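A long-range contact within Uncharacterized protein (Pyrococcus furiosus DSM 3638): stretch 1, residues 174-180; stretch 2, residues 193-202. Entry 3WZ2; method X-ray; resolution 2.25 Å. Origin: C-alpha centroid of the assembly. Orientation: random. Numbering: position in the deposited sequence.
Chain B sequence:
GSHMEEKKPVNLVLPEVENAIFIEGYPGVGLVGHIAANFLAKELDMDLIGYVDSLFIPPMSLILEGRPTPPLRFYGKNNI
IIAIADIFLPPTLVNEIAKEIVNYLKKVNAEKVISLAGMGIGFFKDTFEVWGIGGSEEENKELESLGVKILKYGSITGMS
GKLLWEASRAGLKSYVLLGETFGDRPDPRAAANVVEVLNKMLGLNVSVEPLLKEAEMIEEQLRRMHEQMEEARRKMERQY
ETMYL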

# COMPACT_ATOMS: atom_id res chain seq x y z
N SER B 174 -26.37 -22.77 -8.73
CA SER B 174 -26.01 -22.00 -7.53
C SER B 174 -27.26 -21.47 -6.83
O SER B 174 -28.30 -21.18 -7.48
CB SER B 174 -24.97 -20.90 -7.81
OG SER B 174 -25.49 -19.81 -8.51
N TYR B 175 -27.17 -21.41 -5.50
CA TYR B 175 -28.24 -20.96 -4.65
C TYR B 175 -27.68 -20.20 -3.46
O TYR B 175 -26.57 -20.49 -3.01
CB TYR B 175 -29.05 -22.11 -4.10
CG TYR B 175 -29.36 -23.26 -5.05
CD1 TYR B 175 -28.36 -24.09 -5.47
CD2 TYR B 175 -30.66 -23.53 -5.51
CE1 TYR B 175 -28.62 -25.15 -6.32
CE2 TYR B 175 -30.93 -24.61 -6.36
CZ TYR B 175 -29.90 -25.41 -6.73
OH TYR B 175 -30.13 -26.46 -7.56
N VAL B 176 -28.45 -19.24 -2.96
CA VAL B 176 -28.25 -18.73 -1.61
C VAL B 176 -29.56 -18.89 -0.80
O VAL B 176 -30.63 -18.56 -1.27
CB VAL B 176 -27.84 -17.25 -1.64
CG1 VAL B 176 -27.46 -16.75 -0.25
CG2 VAL B 176 -26.67 -17.02 -2.61
N LEU B 177 -29.43 -19.39 0.42
CA LEU B 177 -30.51 -19.36 1.40
C LEU B 177 -30.22 -18.25 2.39
O LEU B 177 -29.11 -18.19 2.93
CB LEU B 177 -30.58 -20.69 2.12
CG LEU B 177 -30.78 -21.92 1.24
CD1 LEU B 177 -30.72 -23.18 2.08
CD2 LEU B 177 -32.11 -21.83 0.55
N LEU B 178 -31.20 -17.35 2.58
CA LEU B 178 -31.03 -16.21 3.45
C LEU B 178 -31.98 -16.23 4.63
O LEU B 178 -33.19 -16.09 4.47
CB LEU B 178 -31.25 -14.93 2.67
CG LEU B 178 -30.29 -14.73 1.52
CD1 LEU B 178 -31.01 -14.91 0.21
CD2 LEU B 178 -29.69 -13.37 1.57
N GLY B 179 -31.41 -16.39 5.81
CA GLY B 179 -32.19 -16.30 7.04
C GLY B 179 -32.33 -14.86 7.44
O GLY B 179 -31.34 -14.20 7.74
N GLU B 180 -33.56 -14.38 7.44
CA GLU B 180 -33.88 -13.11 8.09
C GLU B 180 -33.39 -13.09 9.51
O GLU B 180 -33.45 -14.09 10.25
CB GLU B 180 -35.38 -12.82 8.10
CG GLU B 180 -35.97 -12.57 6.73
CD GLU B 180 -37.47 -12.24 6.80
OE1 GLU B 180 -38.09 -12.55 7.84
OE2 GLU B 180 -38.01 -11.65 5.83
N ASN B 193 -33.19 -21.86 11.34
CA ASN B 193 -34.15 -21.77 10.25
C ASN B 193 -33.52 -22.15 8.90
O ASN B 193 -34.14 -22.84 8.08
CB ASN B 193 -34.71 -20.34 10.13
CG ASN B 193 -35.49 -19.89 11.37
OD1 ASN B 193 -35.97 -20.71 12.12
ND2 ASN B 193 -35.69 -18.57 11.52
N VAL B 194 -32.29 -21.70 8.66
CA VAL B 194 -31.60 -22.00 7.42
C VAL B 194 -31.24 -23.48 7.32
O VAL B 194 -31.44 -24.10 6.28
CB VAL B 194 -30.35 -21.12 7.26
CG1 VAL B 194 -29.50 -21.63 6.14
CG2 VAL B 194 -30.79 -19.69 7.00
N VAL B 195 -30.77 -24.06 8.41
CA VAL B 195 -30.48 -25.48 8.41
C VAL B 195 -31.73 -26.33 8.11
O VAL B 195 -31.64 -27.28 7.35
CB VAL B 195 -29.87 -25.94 9.73
CG1 VAL B 195 -29.78 -27.46 9.78
CG2 VAL B 195 -28.52 -25.31 9.89
N GLU B 196 -32.88 -25.95 8.66
CA GLU B 196 -34.12 -26.67 8.37
C GLU B 196 -34.42 -26.69 6.88
O GLU B 196 -34.80 -27.71 6.35
CB GLU B 196 -35.35 -26.11 9.12
CG GLU B 196 -35.40 -26.46 10.60
CD GLU B 196 -36.62 -25.87 11.33
OE1 GLU B 196 -36.83 -24.63 11.35
OE2 GLU B 196 -37.41 -26.68 11.88
N VAL B 197 -34.29 -25.55 6.21
CA VAL B 197 -34.52 -25.52 4.75
C VAL B 197 -33.49 -26.34 4.00
O VAL B 197 -33.84 -27.08 3.08
CB VAL B 197 -34.54 -24.10 4.21
CG1 VAL B 197 -34.64 -24.12 2.69
CG2 VAL B 197 -35.70 -23.31 4.82
N LEU B 198 -32.23 -26.23 4.39
CA LEU B 198 -31.19 -27.02 3.75
C LEU B 198 -31.39 -28.53 3.88
O LEU B 198 -31.15 -29.30 2.95
CB LEU B 198 -29.82 -26.64 4.30
CG LEU B 198 -28.65 -27.26 3.50
CD1 LEU B 198 -28.51 -26.59 2.16
CD2 LEU B 198 -27.38 -27.08 4.29
N ASN B 199 -31.78 -28.95 5.06
CA ASN B 199 -32.19 -30.31 5.29
C ASN B 199 -33.23 -30.82 4.32
O ASN B 199 -33.14 -31.92 3.79
CB ASN B 199 -32.80 -30.40 6.67
CG ASN B 199 -32.61 -31.76 7.25
OD1 ASN B 199 -31.48 -32.18 7.35
ND2 ASN B 199 -33.67 -32.45 7.62
N LYS B 200 -34.24 -30.02 4.09
CA LYS B 200 -35.27 -30.37 3.11
C LYS B 200 -34.76 -30.43 1.71
O LYS B 200 -35.12 -31.30 0.95
CB LYS B 200 -36.38 -29.34 3.17
CG LYS B 200 -37.21 -29.69 4.39
CD LYS B 200 -37.96 -28.57 4.97
CE LYS B 200 -38.77 -29.03 6.20
NZ LYS B 200 -39.74 -28.01 6.63
N MET B 201 -33.95 -29.45 1.36
CA MET B 201 -33.40 -29.35 0.02
C MET B 201 -32.51 -30.55 -0.29
O MET B 201 -32.48 -31.02 -1.40
CB MET B 201 -32.63 -28.02 -0.09
CG MET B 201 -31.83 -27.76 -1.34
SD MET B 201 -31.30 -26.01 -1.41
CE MET B 201 -30.74 -25.99 -3.11
N LEU B 202 -31.71 -31.01 0.67
CA LEU B 202 -30.74 -32.03 0.38
C LEU B 202 -31.15 -33.41 0.89
O LEU B 202 -30.42 -34.37 0.72
CB LEU B 202 -29.39 -31.65 1.00
CG LEU B 202 -28.81 -30.38 0.44
CD1 LEU B 202 -27.44 -30.16 1.05
CD2 LEU B 202 -28.72 -30.44 -1.07
O HOH W 1 -34.51 -16.58 9.55

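Helix 193-202 packs across strand 174-180, the two running roughly antiparallel at 147° with axes 8.4 Å apart at closest approach. Going up the helix therefore means going back down the strand, from Glu180 and Gly179 to Tyr175. No direct hydrogen bond links the two; apolar side chains and one water do the work, burying 343 Å² in all.

At Asn193 the link is polar. Its side chain makes no direct contact with the strand, but ND2 donates to water 1 (Asn193 ND2 to water O, 3.0 Å), and the same water donates to the carbonyl of Glu180 (water O to Glu180 O, 2.8 Å). The amide thus reaches the strand backbone through a single solvent molecule.

Val194, buried, makes the tightest approach of backbone to backbone: its CA lies 5.7 Å from the CA of Gly179. Glycine suits this point because it leaves room for the valine. Val194 CG2 sits 3.6 Å from Gly179 N, and a CB placed ideally on Gly179 would fall 2.9 Å from that same CG2, a clash. The other methyl, Val194 CG1, lies 4.3 Å from Leu177 CB.

Val195 points away and Glu196 is out of reach, the latter exposed, where a charged group can meet solvent. One turn on from Asn193, Val197 again points toward the strand, and its CG1 packs 4.0 Å from Leu177 CD2. Leu198 leaves the helix sideways yet still brings its CD1 to 4.1 Å from Leu177 CD1. Leu177, an m,t rotamer with CB directed at the helix, is thereby in contact with Val194, Val197 and Leu198 and has the largest area covered of any residue here, 105 Å². A branched aliphatic side chain suits a site lined by three others.

Asn199 and Lys200 are out of reach of the strand. Met201 is the last contact, its backbone held by the helical bond from Met201 N to Val197 O (2.9 Å). All three of its chi angles are t, so the extended chain carries its terminal methyl to the Tyr175 ring: Met201 CE lies 3.4 Å from Tyr175 CD2 and 3.4 Å from the ring centroid, only 12° off the normal, a CH-pi contact over one face. Met201 SD stands farther off, 5.1 Å from the centroid of the Tyr175 ring and oblique. Tyr175 OH is hydrogen-bonded elsewhere in the structure. Leu202, beyond it, makes no contact.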